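Local atomic coordinates of oxidoreductase (Azotobacter vinelandii, PDB entry 7D5N), a protein that probably oxidises myo-inositol or a related polyol with NAD(+), as a homologue of inositol dehydrogenase in the GFO/IDH/MocA oxidoreductase family. Residues T92-H97 / E114-F119; S200-D205 / P239-A244; V206-L211 / V370-R375. All coordinates share one frame; numbering follows the deposited sequence.

Overall arrangement
The touching residues of contacts 2 and 3 are all buried, while contact 1 has an exposed edge at Gly-95. Contact 1 lies in the Rossmann part, where two loops meet through histidine, asparagine and backbone carbonyls around NADH. Contacts 2 and 3 belong to the C-terminal alpha/beta domain and share helix 202-217. Contact 2 holds the start of that helix with a glutamate, whereas contact 3 packs its next turns on helix 363-381 with apolar groups alone. The two halves meet at the inositol, among other places: Lys-115 NZ of contact 1 probably hydrogen-bonds to Asp-205 O of contact 2, and His-209 of contact 3 reaches the same ligand.

Contact 1: T92-H97 / E114-F119; sequences TPNGTH and EKPLCF. With NAI (1,4-dihydronicotinamide adenine dinucleotide), chain D; INS (1,2,3,4,5,6-hexahydroxy-cyclohexane), chain E.
His-97 sits against Pro-116 and Leu-117 where two irregular loops pass each other, the closest pair of CA atoms being those of His-97 and Cys-118, 5.9 Å apart. The loops follow neighbouring parallel strands, 87-91 and 110-113, of the Rossmann sheet, and a cis peptide bond precedes Pro-116. The imidazole supplies the hydrogen bond between them. Its CG stands anti to the carbonyl carbon (chi1 -69°), which lays the ring edge along the backbone of 114-119, and ND1 donates to Pro-116 O at 2.8 Å with the oxygen near the ring plane. On the far edge NE2 donates to Thr-92 O, also at 2.8 Å, from above that carbonyl's plane. Asn-94 crosses the Pro-116 ring at about a right angle, its OD1 3.4 Å from Pro-116 CD. The same OD1 accepts from NAI O3D at 2.8 Å, while ND2 is held by Ala-197 O, so the amide is unlikely to flip. Phe-119 brings its CE1 edge to Asn-94 CB, 3.8 Å away, and CZ close to Gly-95 CA. Glu-114 starts toward His-97 but bends away to take the nicotinamide amide: OE1 accepts from NAI N7N at 3.0 Å, nearly straight at 174°. Thr-141 and His-29 steady this carboxylate. Lys-115 NZ donates to INS O4 at 2.8 Å. In this Glu-Lys-Pro stretch, characteristic of the family, neighbouring residues hold cofactor and polyol. With both ring nitrogens of His-97 protonated, as these bonds imply, the ring would probably be cationic; ND1 joins the loops, while NE2 braces Thr-92 beside the ribose.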
loop_
_atom_site.group_PDB
_atom_site.type_symbol
_atom_site.label_atom_id
_atom_site.label_comp_id
_atom_site.label_asym_id
_atom_site.label_seq_id
_atom_site.Cartn_x
_atom_site.Cartn_y
_atom_site.Cartn_z
ATOM N N THR B 92 -10.037 -34.973 5.468
ATOM C CA THR B 92 -8.968 -35.911 5.030
ATOM C C THR B 92 -8.380 -35.450 3.703
ATOM O O THR B 92 -8.912 -34.546 3.068
ATOM C CB THR B 92 -9.541 -37.318 4.885
ATOM O OG1 THR B 92 -10.614 -37.203 3.944
ATOM C CG2 THR B 92 -9.996 -37.886 6.211
ATOM N N PRO B 93 -7.261 -36.045 3.243
ATOM C CA PRO B 93 -6.774 -35.797 1.887
ATOM C C PRO B 93 -7.862 -36.084 0.845
ATOM O O PRO B 93 -8.780 -36.872 1.108
ATOM C CB PRO B 93 -5.574 -36.745 1.777
ATOM C CG PRO B 93 -5.070 -36.828 3.197
ATOM C CD PRO B 93 -6.348 -36.916 4.005
ATOM N N ASN B 94 -7.710 -35.471 -0.328
ATOM C CA ASN B 94 -8.749 -35.428 -1.387
ATOM C C ASN B 94 -9.236 -36.841 -1.748
ATOM O O ASN B 94 -10.443 -36.990 -1.955
ATOM C CB ASN B 94 -8.231 -34.712 -2.636
ATOM C CG ASN B 94 -7.855 -33.267 -2.387
ATOM O OD1 ASN B 94 -8.197 -32.683 -1.360
ATOM N ND2 ASN B 94 -7.182 -32.670 -3.357
ATOM N N GLY B 95 -8.333 -37.823 -1.828
ATOM C CA GLY B 95 -8.622 -39.179 -2.354
ATOM C C GLY B 95 -9.669 -39.936 -1.547
ATOM O O GLY B 95 -10.257 -40.900 -2.080
ATOM N N THR B 96 -9.930 -39.526 -0.305
ATOM C CA THR B 96 -10.893 -40.227 0.576
ATOM C C THR B 96 -12.202 -39.435 0.709
ATOM O O THR B 96 -13.114 -39.931 1.401
ATOM C CB THR B 96 -10.267 -40.515 1.944
ATOM O OG1 THR B 96 -9.767 -39.293 2.500
ATOM C CG2 THR B 96 -9.169 -41.555 1.857
ATOM N N HIS B 97 -12.316 -38.238 0.134
ATOM C CA HIS B 97 -13.551 -37.426 0.330
ATOM C C HIS B 97 -14.767 -38.211 -0.150
ATOM O O HIS B 97 -15.787 -38.201 0.557
ATOM C CB HIS B 97 -13.517 -36.090 -0.406
ATOM C CG HIS B 97 -12.540 -35.126 0.161
ATOM N ND1 HIS B 97 -12.347 -33.879 -0.404
ATOM C CD2 HIS B 97 -11.674 -35.222 1.191
ATOM C CE1 HIS B 97 -11.404 -33.245 0.263
ATOM N NE2 HIS B 97 -10.979 -34.042 1.250
ATOM N N GLU B 114 -14.566 -31.158 2.840
ATOM C CA GLU B 114 -13.507 -30.245 2.367
ATOM C C GLU B 114 -13.502 -30.224 0.838
ATOM O O GLU B 114 -13.869 -31.243 0.197
ATOM C CB GLU B 114 -12.144 -30.651 2.916
ATOM C CG GLU B 114 -11.734 -29.831 4.114
ATOM C CD GLU B 114 -11.546 -28.347 3.839
ATOM O OE1 GLU B 114 -11.825 -27.884 2.701
ATOM O OE2 GLU B 114 -11.116 -27.655 4.766
ATOM N N LYS B 115 -13.107 -29.080 0.286
ATOM C CA LYS B 115 -12.828 -28.910 -1.158
ATOM C C LYS B 115 -11.481 -29.564 -1.459
ATOM O O LYS B 115 -10.616 -29.625 -0.589
ATOM C CB LYS B 115 -12.796 -27.416 -1.489
ATOM C CG LYS B 115 -11.890 -26.607 -0.568
ATOM C CD LYS B 115 -10.862 -25.798 -1.284
ATOM C CE LYS B 115 -9.936 -26.593 -2.174
ATOM N NZ LYS B 115 -8.659 -26.883 -1.482
ATOM N N PRO B 116 -11.226 -30.049 -2.696
ATOM C CA PRO B 116 -12.259 -30.238 -3.719
ATOM C C PRO B 116 -13.138 -31.433 -3.335
ATOM O O PRO B 116 -12.621 -32.311 -2.657
ATOM C CB PRO B 116 -11.441 -30.521 -4.990
ATOM C CG PRO B 116 -10.159 -31.146 -4.469
ATOM C CD PRO B 116 -9.882 -30.403 -3.177
ATOM N N LEU B 117 -14.421 -31.426 -3.716
ATOM C CA LEU B 117 -15.408 -32.434 -3.241
ATOM C C LEU B 117 -14.859 -33.835 -3.535
ATOM O O LEU B 117 -14.844 -34.661 -2.633
ATOM C CB LEU B 117 -16.764 -32.221 -3.922
ATOM C CG LEU B 117 -17.893 -33.129 -3.429
ATOM C CD1 LEU B 117 -18.220 -32.881 -1.971
ATOM C CD2 LEU B 117 -19.146 -32.940 -4.267
ATOM N N CYS B 118 -14.432 -34.085 -4.767
ATOM C CA CYS B 118 -13.923 -35.414 -5.194
ATOM C C CYS B 118 -13.135 -35.256 -6.492
ATOM O O CYS B 118 -12.962 -34.104 -6.939
ATOM C CB CYS B 118 -15.070 -36.402 -5.345
ATOM S SG CYS B 118 -16.478 -35.701 -6.238
ATOM N N PHE B 119 -12.679 -36.370 -7.065
ATOM C CA PHE B 119 -11.816 -36.392 -8.271
ATOM C C PHE B 119 -12.633 -36.212 -9.546
ATOM O O PHE B 119 -12.187 -35.480 -10.442
ATOM C CB PHE B 119 -11.076 -37.721 -8.387
ATOM C CG PHE B 119 -9.991 -37.924 -7.366
ATOM C CD1 PHE B 119 -9.644 -36.911 -6.483
ATOM C CD2 PHE B 119 -9.283 -39.113 -7.325
ATOM C CE1 PHE B 119 -8.637 -37.099 -5.553
ATOM C CE2 PHE B 119 -8.273 -39.295 -6.393
ATOM C CZ PHE B 119 -7.952 -38.284 -5.514
HETATM P PA NAI D . -2.978 -32.578 6.081
HETATM O O1A NAI D . -2.115 -33.530 5.374
HETATM O O2A NAI D . -2.392 -31.419 6.755
HETATM O O5B NAI D . -3.862 -33.377 7.177
HETATM C C5B NAI D . -4.565 -34.575 6.869
HETATM C C4B NAI D . -5.159 -35.060 8.187
HETATM O O4B NAI D . -6.115 -36.093 7.994
HETATM C C3B NAI D . -4.109 -35.630 9.132
HETATM O O3B NAI D . -4.517 -35.356 10.476
HETATM C C2B NAI D . -4.153 -37.106 8.873
HETATM O O2B NAI D . -3.715 -37.900 9.978
HETATM C C1B NAI D . -5.640 -37.248 8.688
HETATM N N9A NAI D . -6.044 -38.353 7.851
HETATM C C8A NAI D . -5.537 -38.741 6.677
HETATM N N7A NAI D . -6.248 -39.802 6.212
HETATM C C5A NAI D . -7.181 -40.089 7.126
HETATM C C6A NAI D . -8.240 -41.080 7.256
HETATM N N6A NAI D . -8.424 -41.985 6.291
HETATM N N1A NAI D . -9.000 -41.048 8.360
HETATM C C2A NAI D . -8.824 -40.104 9.315
HETATM N N3A NAI D . -7.845 -39.170 9.262
HETATM C C4A NAI D . -7.045 -39.126 8.194
HETATM O O3 NAI D . -4.052 -32.083 5.016
HETATM P PN NAI D . -4.731 -30.629 5.081
HETATM O O1N NAI D . -3.797 -29.642 4.448
HETATM O O2N NAI D . -5.283 -30.352 6.405
HETATM O O5D NAI D . -5.931 -30.846 4.062
HETATM C C5D NAI D . -7.053 -31.660 4.362
HETATM C C4D NAI D . -8.192 -31.395 3.414
HETATM O O4D NAI D . -8.607 -30.029 3.599
HETATM C C3D NAI D . -7.821 -31.531 1.961
HETATM O O3D NAI D . -8.959 -31.930 1.239
HETATM C C2D NAI D . -7.524 -30.122 1.494
HETATM O O2D NAI D . -7.887 -29.875 0.137
HETATM C C1D NAI D . -8.451 -29.321 2.374
HETATM N N1N NAI D . -8.014 -27.966 2.663
HETATM C C2N NAI D . -8.916 -26.992 2.509
HETATM C C3N NAI D . -8.614 -25.674 2.768
HETATM C C7N NAI D . -9.662 -24.631 2.617
HETATM O O7N NAI D . -9.316 -23.462 2.610
HETATM N N7N NAI D . -10.935 -25.013 2.592
HETATM C C4N NAI D . -7.262 -25.267 3.284
HETATM C C5N NAI D . -6.373 -26.415 3.426
HETATM C C6N NAI D . -6.791 -27.700 3.127
HETATM C C1 INS E . -3.719 -23.556 0.636
HETATM C C2 INS E . -4.775 -22.668 1.247
HETATM C C3 INS E . -6.129 -22.897 0.590
HETATM C C4 INS E . -6.501 -24.377 0.618
HETATM C C5 INS E . -5.390 -25.288 0.123
HETATM C C6 INS E . -4.105 -25.009 0.864
HETATM O O1 INS E . -2.450 -23.246 1.218
HETATM O O2 INS E . -4.890 -22.978 2.642
HETATM O O3 INS E . -7.115 -22.115 1.296
HETATM O O4 INS E . -7.663 -24.647 -0.139
HETATM O O5 INS E . -5.749 -26.654 0.328
HETATM O O6 INS E . -3.137 -25.898 0.364
#

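Contact 2: S200-D205 / P239-A244; sequences SYVLGD and PLEDNA. With INS (1,2,3,4,5,6-hexahydroxy-cyclohexane), chain E.
Glu-241 reaches under the first turn of helix 202-217, whose N-cap position is Tyr-201, and meets the amides there with its carboxylate and its backbone carbonyl. The strand side carries a classic beta bulge, with Asp-242 and Asn-243 both facing Gln-231. The tight part is the carboxylate itself: Leu-203 N donates to Glu-241 OE2 at 2.8 Å, almost straight at 170°, and the amide of Tyr-201 adds weak bonds to both oxygens. Glu-241 uses its backbone too, Val-202 N reaching Glu-241 O at 3.2 Å. Glu-241 CG lies between the backbone N and the carbonyl carbon (chi1 76°), and a bend at chi2 folds the acid back toward the helix start, where it would probably be stabilised as an anion. OE1 also forms a salt bridge with Arg-230. Cut back to an alanine here, the side chain would be gone, and the amide of Leu-203 would probably lose its acceptor and Arg-230 its mate. Leu-203 CD2 rests on Ala-244 CB at 3.7 Å. The contact is looser toward exposed Pro-239, where Leu-240 continues it, its CB 3.9 Å from Tyr-201 CB. At the other end of this turn the helix meets the bound inositol: Asp-205 OD1, also in a salt bridge with Arg-191, accepts from INS O5 at 2.9 Å, and Asp-205 OD2 from INS O6 at 3.0 Å.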
loop_
_atom_site.group_PDB
_atom_site.type_symbol
_atom_site.label_atom_id
_atom_site.label_comp_id
_atom_site.label_asym_id
_atom_site.label_seq_id
_atom_site.Cartn_x
_atom_site.Cartn_y
_atom_site.Cartn_z
ATOM N N SER B 200 -5.543 -33.228 -10.651
ATOM C CA SER B 200 -4.819 -31.934 -10.650
ATOM C C SER B 200 -4.192 -31.656 -9.288
ATOM O O SER B 200 -4.585 -32.292 -8.278
ATOM C CB SER B 200 -5.738 -30.811 -11.060
ATOM O OG SER B 200 -6.426 -30.284 -9.935
ATOM N N TYR B 201 -3.261 -30.713 -9.254
ATOM C CA TYR B 201 -2.800 -30.127 -7.974
ATOM C C TYR B 201 -3.420 -28.725 -7.837
ATOM O O TYR B 201 -4.518 -28.635 -7.270
ATOM C CB TYR B 201 -1.286 -30.278 -7.801
ATOM C CG TYR B 201 -0.741 -29.405 -6.703
ATOM C CD1 TYR B 201 -1.511 -29.141 -5.579
ATOM C CD2 TYR B 201 0.501 -28.799 -6.798
ATOM C CE1 TYR B 201 -1.065 -28.299 -4.578
ATOM C CE2 TYR B 201 0.971 -27.970 -5.792
ATOM C CZ TYR B 201 0.174 -27.704 -4.691
ATOM O OH TYR B 201 0.562 -26.885 -3.677
ATOM N N VAL B 202 -2.811 -27.661 -8.363
ATOM C CA VAL B 202 -3.224 -26.278 -7.961
ATOM C C VAL B 202 -4.610 -25.909 -8.512
ATOM O O VAL B 202 -5.280 -25.078 -7.878
ATOM C CB VAL B 202 -2.193 -25.192 -8.314
ATOM C CG1 VAL B 202 -0.961 -25.314 -7.440
ATOM C CG2 VAL B 202 -1.857 -25.131 -9.799
ATOM N N LEU B 203 -5.039 -26.465 -9.644
ATOM C CA LEU B 203 -6.385 -26.118 -10.173
ATOM C C LEU B 203 -7.428 -26.444 -9.106
ATOM O O LEU B 203 -8.259 -25.581 -8.793
ATOM C CB LEU B 203 -6.659 -26.907 -11.451
ATOM C CG LEU B 203 -5.927 -26.420 -12.697
ATOM C CD1 LEU B 203 -5.968 -27.483 -13.791
ATOM C CD2 LEU B 203 -6.527 -25.111 -13.190
ATOM N N GLY B 204 -7.380 -27.660 -8.553
ATOM C CA GLY B 204 -8.320 -28.083 -7.494
ATOM C C GLY B 204 -7.963 -27.485 -6.138
ATOM O O GLY B 204 -8.883 -27.140 -5.364
ATOM N N ASP B 205 -6.672 -27.367 -5.834
ATOM C CA ASP B 205 -6.215 -27.015 -4.465
ATOM C C ASP B 205 -6.488 -25.527 -4.201
ATOM O O ASP B 205 -6.930 -25.209 -3.099
ATOM C CB ASP B 205 -4.738 -27.338 -4.283
ATOM C CG ASP B 205 -4.288 -27.267 -2.840
ATOM O OD1 ASP B 205 -4.843 -28.017 -2.008
ATOM O OD2 ASP B 205 -3.412 -26.422 -2.549
ATOM N N PRO B 239 2.489 -35.767 -13.723
ATOM C CA PRO B 239 1.643 -34.856 -14.503
ATOM C C PRO B 239 0.811 -33.789 -13.768
ATOM O O PRO B 239 0.060 -33.074 -14.438
ATOM C CB PRO B 239 0.645 -35.850 -15.116
ATOM C CG PRO B 239 0.440 -36.857 -13.997
ATOM C CD PRO B 239 1.837 -37.055 -13.448
ATOM N N LEU B 240 0.886 -33.723 -12.438
ATOM C CA LEU B 240 0.102 -32.711 -11.677
ATOM C C LEU B 240 0.759 -31.344 -11.848
ATOM O O LEU B 240 2.002 -31.258 -11.846
ATOM C CB LEU B 240 0.020 -33.107 -10.208
ATOM C CG LEU B 240 -0.654 -34.459 -9.973
ATOM C CD1 LEU B 240 -0.872 -34.685 -8.494
ATOM C CD2 LEU B 240 -1.971 -34.546 -10.726
ATOM N N GLU B 241 -0.063 -30.312 -11.987
ATOM C CA GLU B 241 0.411 -28.946 -12.305
ATOM C C GLU B 241 0.627 -28.164 -11.010
ATOM O O GLU B 241 -0.238 -28.245 -10.098
ATOM C CB GLU B 241 -0.564 -28.220 -13.241
ATOM C CG GLU B 241 -1.837 -27.713 -12.586
ATOM C CD GLU B 241 -2.766 -28.754 -11.998
ATOM O OE1 GLU B 241 -2.610 -29.952 -12.342
ATOM O OE2 GLU B 241 -3.651 -28.366 -11.202
ATOM N N ASP B 242 1.721 -27.403 -10.948
ATOM C CA ASP B 242 1.921 -26.420 -9.845
ATOM C C ASP B 242 1.657 -24.994 -10.342
ATOM O O ASP B 242 1.846 -24.020 -9.537
ATOM C CB ASP B 242 3.296 -26.562 -9.206
ATOM C CG ASP B 242 4.468 -26.588 -10.163
ATOM O OD1 ASP B 242 4.323 -26.084 -11.296
ATOM O OD2 ASP B 242 5.518 -27.128 -9.755
ATOM N N ASN B 243 1.239 -24.856 -11.597
ATOM C CA ASN B 243 0.899 -23.541 -12.209
ATOM C C ASN B 243 -0.115 -23.779 -13.321
ATOM O O ASN B 243 0.013 -24.781 -14.020
ATOM C CB ASN B 243 2.129 -22.824 -12.767
ATOM C CG ASN B 243 1.877 -21.366 -13.069
ATOM O OD1 ASN B 243 1.739 -20.567 -12.139
ATOM N ND2 ASN B 243 1.762 -21.024 -14.351
ATOM N N ALA B 244 -1.088 -22.889 -13.497
ATOM C CA ALA B 244 -2.056 -23.057 -14.603
ATOM C C ALA B 244 -2.707 -21.723 -14.936
ATOM O O ALA B 244 -2.887 -20.888 -14.030
ATOM C CB ALA B 244 -3.084 -24.110 -14.263
HETATM C C1 INS E . -3.719 -23.556 0.636
HETATM C C2 INS E . -4.775 -22.668 1.247
HETATM C C3 INS E . -6.129 -22.897 0.590
HETATM C C4 INS E . -6.501 -24.377 0.618
HETATM C C5 INS E . -5.390 -25.288 0.123
HETATM C C6 INS E . -4.105 -25.009 0.864
HETATM O O1 INS E . -2.450 -23.246 1.218
HETATM O O2 INS E . -4.890 -22.978 2.642
HETATM O O3 INS E . -7.115 -22.115 1.296
HETATM O O4 INS E . -7.663 -24.647 -0.139
HETATM O O5 INS E . -5.749 -26.654 0.328
HETATM O O6 INS E . -3.137 -25.898 0.364
#

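Contact 3: V206-L211 / V370-R375; sequences VGTHPL and VRWVER. With INS (1,2,3,4,5,6-hexahydroxy-cyclohexane), chain E; NAI (1,4-dihydronicotinamide adenine dinucleotide), chain D.
Thr-208, which lies against Val-373 and Trp-372, hydrogen-bonds its OG1 to Gly-204 O in the preceding turn of the same helix. With the hydroxyl so occupied, the methyl does the touching: Thr-208 CG2 meets Val-373 CG2 at 3.7 Å. The two helix segments cross at 125°, their axes 10.3 Å apart at closest, and between them everything is apolar. Trp-372 carries most of the contact. Leu-211 has CG anti to its own nitrogen (chi1 179°), which throws CD2 over the indole in a CH-pi contact 3.8 Å from the centroid of the five-membered ring and 28° off its normal. The fit is close, CD2 standing 3.4 Å from Trp-372 CG, while the second methyl, CD1, lies by NE1. Gly-207 presents bare backbone to the six-membered ring, its C 4.1 Å from Trp-372 CZ3. Thr-246 and Met-248 of strand 243-250 also touch the indole, wedging it between helices and sheet. His-209 leaves the helix for the ligands instead: its NE2 approaches INS O4 in the ring plane, though the modelled distance is doubtfully short, and Tyr-144 packs edge-to-face with the imidazole. The helix is kinked at this histidine and Pro-210. Helices laid over a large mixed sheet, one bearing a histidine of the inositol pocket, are characteristic of the C-terminal domain of the GFO/IDH/MocA family.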
loop_
_atom_site.group_PDB
_atom_site.type_symbol
_atom_site.label_atom_id
_atom_site.label_comp_id
_atom_site.label_asym_id
_atom_site.label_seq_id
_atom_site.Cartn_x
_atom_site.Cartn_y
_atom_site.Cartn_z
ATOM N N VAL B 206 -6.186 -24.642 -5.157
ATOM C CA VAL B 206 -6.308 -23.173 -4.923
ATOM C C VAL B 206 -7.185 -22.500 -6.000
ATOM O O VAL B 206 -7.867 -21.539 -5.660
ATOM C CB VAL B 206 -4.934 -22.501 -4.753
ATOM C CG1 VAL B 206 -4.243 -22.965 -3.475
ATOM C CG2 VAL B 206 -4.017 -22.670 -5.949
ATOM N N GLY B 207 -7.186 -22.962 -7.246
ATOM C CA GLY B 207 -7.949 -22.292 -8.317
ATOM C C GLY B 207 -9.437 -22.263 -8.029
ATOM O O GLY B 207 -10.102 -21.229 -8.323
ATOM N N THR B 208 -9.965 -23.320 -7.420
ATOM C CA THR B 208 -11.416 -23.434 -7.155
ATOM C C THR B 208 -11.881 -22.408 -6.129
ATOM O O THR B 208 -13.101 -22.157 -6.110
ATOM C CB THR B 208 -11.817 -24.842 -6.716
ATOM O OG1 THR B 208 -11.005 -25.180 -5.599
ATOM C CG2 THR B 208 -11.661 -25.837 -7.844
ATOM N N HIS B 209 -10.989 -21.839 -5.312
ATOM C CA HIS B 209 -11.396 -20.845 -4.284
ATOM C C HIS B 209 -11.939 -19.573 -4.937
ATOM O O HIS B 209 -13.099 -19.201 -4.697
ATOM C CB HIS B 209 -10.272 -20.605 -3.270
ATOM C CG HIS B 209 -10.206 -21.648 -2.204
ATOM N ND1 HIS B 209 -11.260 -21.866 -1.326
ATOM C CD2 HIS B 209 -9.211 -22.481 -1.824
ATOM C CE1 HIS B 209 -10.919 -22.808 -0.465
ATOM N NE2 HIS B 209 -9.672 -23.210 -0.750
ATOM N N PRO B 210 -11.141 -18.824 -5.735
ATOM C CA PRO B 210 -11.640 -17.583 -6.316
ATOM C C PRO B 210 -12.691 -17.872 -7.399
ATOM O O PRO B 210 -13.573 -17.052 -7.612
ATOM C CB PRO B 210 -10.406 -16.890 -6.900
ATOM C CG PRO B 210 -9.404 -18.017 -7.114
ATOM C CD PRO B 210 -9.724 -19.057 -6.057
ATOM N N LEU B 211 -12.627 -19.053 -8.013
ATOM C CA LEU B 211 -13.720 -19.499 -8.910
ATOM C C LEU B 211 -15.039 -19.483 -8.139
ATOM O O LEU B 211 -16.021 -18.891 -8.660
ATOM C CB LEU B 211 -13.462 -20.900 -9.450
ATOM C CG LEU B 211 -14.591 -21.400 -10.355
ATOM C CD1 LEU B 211 -14.492 -20.740 -11.719
ATOM C CD2 LEU B 211 -14.565 -22.918 -10.467
ATOM N N VAL B 370 -15.657 -29.363 -9.124
ATOM C CA VAL B 370 -15.145 -30.625 -9.728
ATOM C C VAL B 370 -15.288 -30.520 -11.253
ATOM O O VAL B 370 -14.348 -30.905 -11.964
ATOM C CB VAL B 370 -15.907 -31.833 -9.147
ATOM C CG1 VAL B 370 -15.556 -33.140 -9.848
ATOM C CG2 VAL B 370 -15.672 -31.942 -7.649
ATOM N N ARG B 371 -16.435 -30.041 -11.733
ATOM C CA ARG B 371 -16.677 -29.865 -13.187
ATOM C C ARG B 371 -15.573 -28.978 -13.760
ATOM O O ARG B 371 -15.008 -29.332 -14.795
ATOM C CB ARG B 371 -18.056 -29.272 -13.476
ATOM C CG ARG B 371 -18.357 -29.134 -14.965
ATOM C CD ARG B 371 -19.586 -28.288 -15.261
ATOM N NE ARG B 371 -20.696 -28.581 -14.365
ATOM C CZ ARG B 371 -21.485 -29.645 -14.456
ATOM N NH1 ARG B 371 -21.304 -30.517 -15.429
ATOM N NH2 ARG B 371 -22.449 -29.834 -13.574
ATOM N N TRP B 372 -15.281 -27.856 -13.104
ATOM C CA TRP B 372 -14.317 -26.861 -13.631
ATOM C C TRP B 372 -12.925 -27.498 -13.729
ATOM O O TRP B 372 -12.274 -27.367 -14.770
ATOM C CB TRP B 372 -14.326 -25.608 -12.755
ATOM C CG TRP B 372 -13.410 -24.534 -13.244
ATOM C CD1 TRP B 372 -13.649 -23.655 -14.257
ATOM C CD2 TRP B 372 -12.089 -24.253 -12.766
ATOM N NE1 TRP B 372 -12.581 -22.820 -14.417
ATOM C CE2 TRP B 372 -11.613 -23.153 -13.507
ATOM C CE3 TRP B 372 -11.283 -24.783 -11.753
ATOM C CZ2 TRP B 372 -10.361 -22.586 -13.282
ATOM C CZ3 TRP B 372 -10.047 -24.220 -11.522
ATOM C CH2 TRP B 372 -9.586 -23.145 -12.291
ATOM N N VAL B 373 -12.504 -28.223 -12.692
ATOM C CA VAL B 373 -11.169 -28.876 -12.693
ATOM C C VAL B 373 -11.126 -29.886 -13.849
ATOM O O VAL B 373 -10.148 -29.882 -14.618
ATOM C CB VAL B 373 -10.870 -29.529 -11.336
ATOM C CG1 VAL B 373 -9.658 -30.455 -11.415
ATOM C CG2 VAL B 373 -10.693 -28.474 -10.255
ATOM N N GLU B 374 -12.156 -30.714 -13.975
ATOM C CA GLU B 374 -12.234 -31.754 -15.040
ATOM C C GLU B 374 -12.108 -31.114 -16.430
ATOM O O GLU B 374 -11.330 -31.630 -17.236
ATOM C CB GLU B 374 -13.535 -32.544 -14.921
ATOM C CG GLU B 374 -13.441 -33.920 -15.556
ATOM C CD GLU B 374 -14.544 -34.889 -15.163
ATOM O OE1 GLU B 374 -14.490 -35.442 -14.036
ATOM O OE2 GLU B 374 -15.466 -35.074 -15.982
ATOM N N ARG B 375 -12.828 -30.028 -16.713
ATOM C CA ARG B 375 -12.737 -29.339 -18.027
ATOM C C ARG B 375 -11.337 -28.759 -18.239
ATOM O O ARG B 375 -10.822 -28.881 -19.356
ATOM C CB ARG B 375 -13.780 -28.227 -18.155
ATOM C CG ARG B 375 -15.214 -28.702 -18.014
ATOM C CD ARG B 375 -15.483 -29.978 -18.796
ATOM N NE ARG B 375 -15.444 -29.790 -20.231
ATOM C CZ ARG B 375 -15.023 -30.701 -21.111
ATOM N NH1 ARG B 375 -14.547 -31.869 -20.704
ATOM N NH2 ARG B 375 -15.060 -30.434 -22.405
HETATM C C1 INS E . -3.719 -23.556 0.636
HETATM C C2 INS E . -4.775 -22.668 1.247
HETATM C C3 INS E . -6.129 -22.897 0.590
HETATM C C4 INS E . -6.501 -24.377 0.618
HETATM C C5 INS E . -5.390 -25.288 0.123
HETATM C C6 INS E . -4.105 -25.009 0.864
HETATM O O1 INS E . -2.450 -23.246 1.218
HETATM O O2 INS E . -4.890 -22.978 2.642
HETATM O O3 INS E . -7.115 -22.115 1.296
HETATM O O4 INS E . -7.663 -24.647 -0.139
HETATM O O5 INS E . -5.749 -26.654 0.328
HETATM O O6 INS E . -3.137 -25.898 0.364
HETATM P PA NAI D . -2.978 -32.578 6.081
HETATM O O1A NAI D . -2.115 -33.530 5.374
HETATM O O2A NAI D . -2.392 -31.419 6.755
HETATM O O5B NAI D . -3.862 -33.377 7.177
HETATM C C5B NAI D . -4.565 -34.575 6.869
HETATM C C4B NAI D . -5.159 -35.060 8.187
HETATM O O4B NAI D . -6.115 -36.093 7.994
HETATM C C3B NAI D . -4.109 -35.630 9.132
HETATM O O3B NAI D . -4.517 -35.356 10.476
HETATM C C2B NAI D . -4.153 -37.106 8.873
HETATM O O2B NAI D . -3.715 -37.900 9.978
HETATM C C1B NAI D . -5.640 -37.248 8.688
HETATM N N9A NAI D . -6.044 -38.353 7.851
HETATM C C8A NAI D . -5.537 -38.741 6.677
HETATM N N7A NAI D . -6.248 -39.802 6.212
HETATM C C5A NAI D . -7.181 -40.089 7.126
HETATM C C6A NAI D . -8.240 -41.080 7.256
HETATM N N6A NAI D . -8.424 -41.985 6.291
HETATM N N1A NAI D . -9.000 -41.048 8.360
HETATM C C2A NAI D . -8.824 -40.104 9.315
HETATM N N3A NAI D . -7.845 -39.170 9.262
HETATM C C4A NAI D . -7.045 -39.126 8.194
HETATM O O3 NAI D . -4.052 -32.083 5.016
HETATM P PN NAI D . -4.731 -30.629 5.081
HETATM O O1N NAI D . -3.797 -29.642 4.448
HETATM O O2N NAI D . -5.283 -30.352 6.405
HETATM O O5D NAI D . -5.931 -30.846 4.062
HETATM C C5D NAI D . -7.053 -31.660 4.362
HETATM C C4D NAI D . -8.192 -31.395 3.414
HETATM O O4D NAI D . -8.607 -30.029 3.599
HETATM C C3D NAI D . -7.821 -31.531 1.961
HETATM O O3D NAI D . -8.959 -31.930 1.239
HETATM C C2D NAI D . -7.524 -30.122 1.494
HETATM O O2D NAI D . -7.887 -29.875 0.137
HETATM C C1D NAI D . -8.451 -29.321 2.374
HETATM N N1N NAI D . -8.014 -27.966 2.663
HETATM C C2N NAI D . -8.916 -26.992 2.509
HETATM C C3N NAI D . -8.614 -25.674 2.768
HETATM C C7N NAI D . -9.662 -24.631 2.617
HETATM O O7N NAI D . -9.316 -23.462 2.610
HETATM N N7N NAI D . -10.935 -25.013 2.592
HETATM C C4N NAI D . -7.262 -25.267 3.284
HETATM C C5N NAI D . -6.373 -26.415 3.426
HETATM C C6N NAI D . -6.791 -27.700 3.127
#